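Local coordinates for AmbC (Sorangium cellulosum, PDB 5O15), which acts as a bifunctional dehydratase-cyclase domain in ambruticin biosynthesis, probably dehydrating a polyketide intermediate and then closing an oxygen heterocycle, at residues R111-H117 / A130-L136. Residues are numbered along the deposited sequence.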
loop_
_atom_site.group_PDB
_atom_site.type_symbol
_atom_site.label_atom_id
_atom_site.label_comp_id
_atom_site.label_asym_id
_atom_site.label_seq_id
_atom_site.Cartn_x
_atom_site.Cartn_y
_atom_site.Cartn_z
ATOM N N ARG A 111 -1.682 -2.455 -22.391
ATOM C CA ARG A 111 -2.079 -1.883 -21.112
ATOM C C ARG A 111 -3.586 -1.895 -20.984
ATOM O O ARG A 111 -4.300 -1.862 -22.015
ATOM C CB ARG A 111 -1.567 -0.464 -21.019
ATOM C CG ARG A 111 -0.061 -0.436 -21.012
ATOM C CD ARG A 111 0.511 0.895 -21.501
ATOM N NE ARG A 111 0.291 1.974 -20.548
ATOM C CZ ARG A 111 1.029 2.171 -19.456
ATOM N NH1 ARG A 111 2.008 1.330 -19.160
ATOM N NH2 ARG A 111 0.786 3.197 -18.646
ATOM N N ARG A 112 -4.086 -1.973 -19.756
ATOM C CA ARG A 112 -5.511 -1.955 -19.446
ATOM C C ARG A 112 -5.809 -0.923 -18.373
ATOM O O ARG A 112 -5.180 -0.947 -17.290
ATOM C CB ARG A 112 -6.037 -3.289 -18.937
ATOM C CG ARG A 112 -5.978 -4.460 -19.911
ATOM C CD ARG A 112 -6.491 -5.695 -19.258
ATOM N NE ARG A 112 -6.486 -6.885 -20.080
ATOM C CZ ARG A 112 -7.523 -7.297 -20.795
ATOM N NH1 ARG A 112 -8.650 -6.597 -20.791
ATOM N NH2 ARG A 112 -7.433 -8.417 -21.503
ATOM N N GLY A 113 -6.780 -0.050 -18.586
ATOM C CA GLY A 113 -7.244 0.779 -17.486
ATOM C C GLY A 113 -7.987 -0.037 -16.449
ATOM O O GLY A 113 -8.493 -1.124 -16.702
ATOM N N PHE A 114 -8.019 0.480 -15.214
ATOM C CA PHE A 114 -8.791 -0.166 -14.166
ATOM C C PHE A 114 -9.298 0.888 -13.194
ATOM O O PHE A 114 -8.791 2.005 -13.153
ATOM C CB PHE A 114 -7.972 -1.237 -13.416
ATOM C CG PHE A 114 -6.950 -0.656 -12.492
ATOM C CD1 PHE A 114 -5.684 -0.357 -12.924
ATOM C CD2 PHE A 114 -7.296 -0.374 -11.176
ATOM C CE1 PHE A 114 -4.758 0.206 -12.072
ATOM C CE2 PHE A 114 -6.341 0.191 -10.276
ATOM C CZ PHE A 114 -5.117 0.488 -10.749
ATOM N N ALA A 115 -10.262 0.506 -12.377
ATOM C CA ALA A 115 -10.736 1.345 -11.279
ATOM C C ALA A 115 -11.138 0.445 -10.118
ATOM O O ALA A 115 -11.507 -0.708 -10.326
ATOM C CB ALA A 115 -11.903 2.255 -11.668
ATOM N N VAL A 116 -11.061 0.977 -8.894
ATOM C CA VAL A 116 -11.471 0.277 -7.680
ATOM C C VAL A 116 -12.562 1.099 -7.021
ATOM O O VAL A 116 -12.377 2.298 -6.799
ATOM C CB VAL A 116 -10.286 0.124 -6.712
ATOM C CG1 VAL A 116 -10.722 -0.609 -5.464
ATOM C CG2 VAL A 116 -9.138 -0.565 -7.417
ATOM N N HIS A 117 -13.668 0.441 -6.647
ATOM C CA HIS A 117 -14.851 1.099 -6.105
ATOM C C HIS A 117 -15.356 0.339 -4.898
ATOM O O HIS A 117 -15.101 -0.856 -4.758
ATOM C CB HIS A 117 -15.968 1.022 -7.127
ATOM C CG HIS A 117 -15.487 1.132 -8.520
ATOM N ND1 HIS A 117 -15.532 2.331 -9.151
ATOM C CD2 HIS A 117 -14.920 0.255 -9.388
ATOM C CE1 HIS A 117 -15.119 2.199 -10.397
ATOM N NE2 HIS A 117 -14.721 0.944 -10.562
ATOM N N ALA A 130 -15.764 5.656 -6.274
ATOM C CA ALA A 130 -14.464 5.344 -6.855
ATOM C C ALA A 130 -13.367 5.731 -5.871
ATOM O O ALA A 130 -13.345 6.851 -5.358
ATOM C CB ALA A 130 -14.258 6.135 -8.135
ATOM N N HIS A 131 -12.470 4.802 -5.583
ATOM C CA HIS A 131 -11.353 5.094 -4.711
ATOM C C HIS A 131 -10.039 5.243 -5.440
ATOM O O HIS A 131 -9.203 6.039 -4.998
ATOM C CB HIS A 131 -11.230 4.002 -3.646
ATOM C CG HIS A 131 -12.441 3.884 -2.792
ATOM N ND1 HIS A 131 -12.813 4.867 -1.908
ATOM C CD2 HIS A 131 -13.413 2.943 -2.738
ATOM C CE1 HIS A 131 -13.957 4.531 -1.331
ATOM N NE2 HIS A 131 -14.337 3.359 -1.809
ATOM N N ALA A 132 -9.834 4.515 -6.542
ATOM C CA ALA A 132 -8.533 4.455 -7.183
ATOM C C ALA A 132 -8.769 4.131 -8.646
ATOM O O ALA A 132 -9.737 3.465 -9.003
ATOM C CB ALA A 132 -7.606 3.396 -6.570
ATOM N N ARG A 133 -7.876 4.622 -9.488
ATOM C CA ARG A 133 -7.881 4.340 -10.904
ATOM C C ARG A 133 -6.465 4.193 -11.376
ATOM O O ARG A 133 -5.542 4.682 -10.747
ATOM C CB ARG A 133 -8.488 5.516 -11.693
ATOM C CG ARG A 133 -9.919 5.794 -11.404
ATOM C CD ARG A 133 -10.487 6.923 -12.274
ATOM N NE ARG A 133 -11.908 7.083 -11.948
ATOM C CZ ARG A 133 -12.868 6.301 -12.436
ATOM N NH1 ARG A 133 -12.566 5.349 -13.313
ATOM N NH2 ARG A 133 -14.127 6.499 -12.074
ATOM N N GLY A 134 -6.283 3.549 -12.506
ATOM C CA GLY A 134 -4.945 3.471 -13.025
ATOM C C GLY A 134 -4.869 2.631 -14.265
ATOM O O GLY A 134 -5.852 2.464 -14.999
ATOM N N VAL A 135 -3.688 2.083 -14.501
ATOM C CA VAL A 135 -3.395 1.302 -15.685
ATOM C C VAL A 135 -2.556 0.102 -15.266
ATOM O O VAL A 135 -1.616 0.250 -14.459
ATOM C CB VAL A 135 -2.636 2.151 -16.724
ATOM C CG1 VAL A 135 -2.278 1.326 -17.936
ATOM C CG2 VAL A 135 -3.420 3.395 -17.090
ATOM N N LEU A 136 -2.893 -1.083 -15.757
ATOM C CA LEU A 136 -2.134 -2.326 -15.651
ATOM C C LEU A 136 -1.269 -2.503 -16.886
ATOM O O LEU A 136 -1.690 -2.115 -17.996
ATOM C CB LEU A 136 -3.087 -3.507 -15.501
ATOM C CG LEU A 136 -4.127 -3.392 -14.383
ATOM C CD1 LEU A 136 -5.097 -4.592 -14.391
ATOM C CD2 LEU A 136 -3.454 -3.233 -13.008
HETATM O O HOH W 1 -10.161 4.151 -14.670
#
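Strands 112-117 and 130-136 pair as an antiparallel beta hairpin in the N-terminal hotdog of this double-hotdog domain. Reciprocal hydrogen bonds join Arg112 with Leu136 (Arg112 N to Leu136 O 3.0 Å, Leu136 N to Arg112 O 2.8 Å) and Phe114 with Gly134 (Phe114 N to Gly134 O 2.9 Å, Gly134 N to Phe114 O 3.0 Å). Val116 N donates to Ala132 O at 2.8 Å, but a classic bulge then sets His131 and Ala132 together against Val116: its O takes His131 N at 2.8 Å and, weakly, Ala132 N at 3.4 Å. The intervening residues hydrogen-bond outward through their backbones, Gly113 to Glu104, Ala115 to Thr102 and Arg133 to Thr84. The Phe114 ring lies over the backbone of Gly134, where a CB would clash with it, and its CD1 meets Leu136 CD2 at 3.6 Å; these two and Val116 pack against helix 61-75. The Arg112 guanidinium hydrogen-bonds to Glu104 O and salt-bridges Asp32; His131 NE2 and ND1 hydrogen-bond to Ser118 OG and Ala87 O, and Arg133 NE forms a salt bridge with Glu86. On the face opposite the Phe114 ring, one water donates to Phe114 O while accepting from Arg133 NH1, both at 3.0 Å.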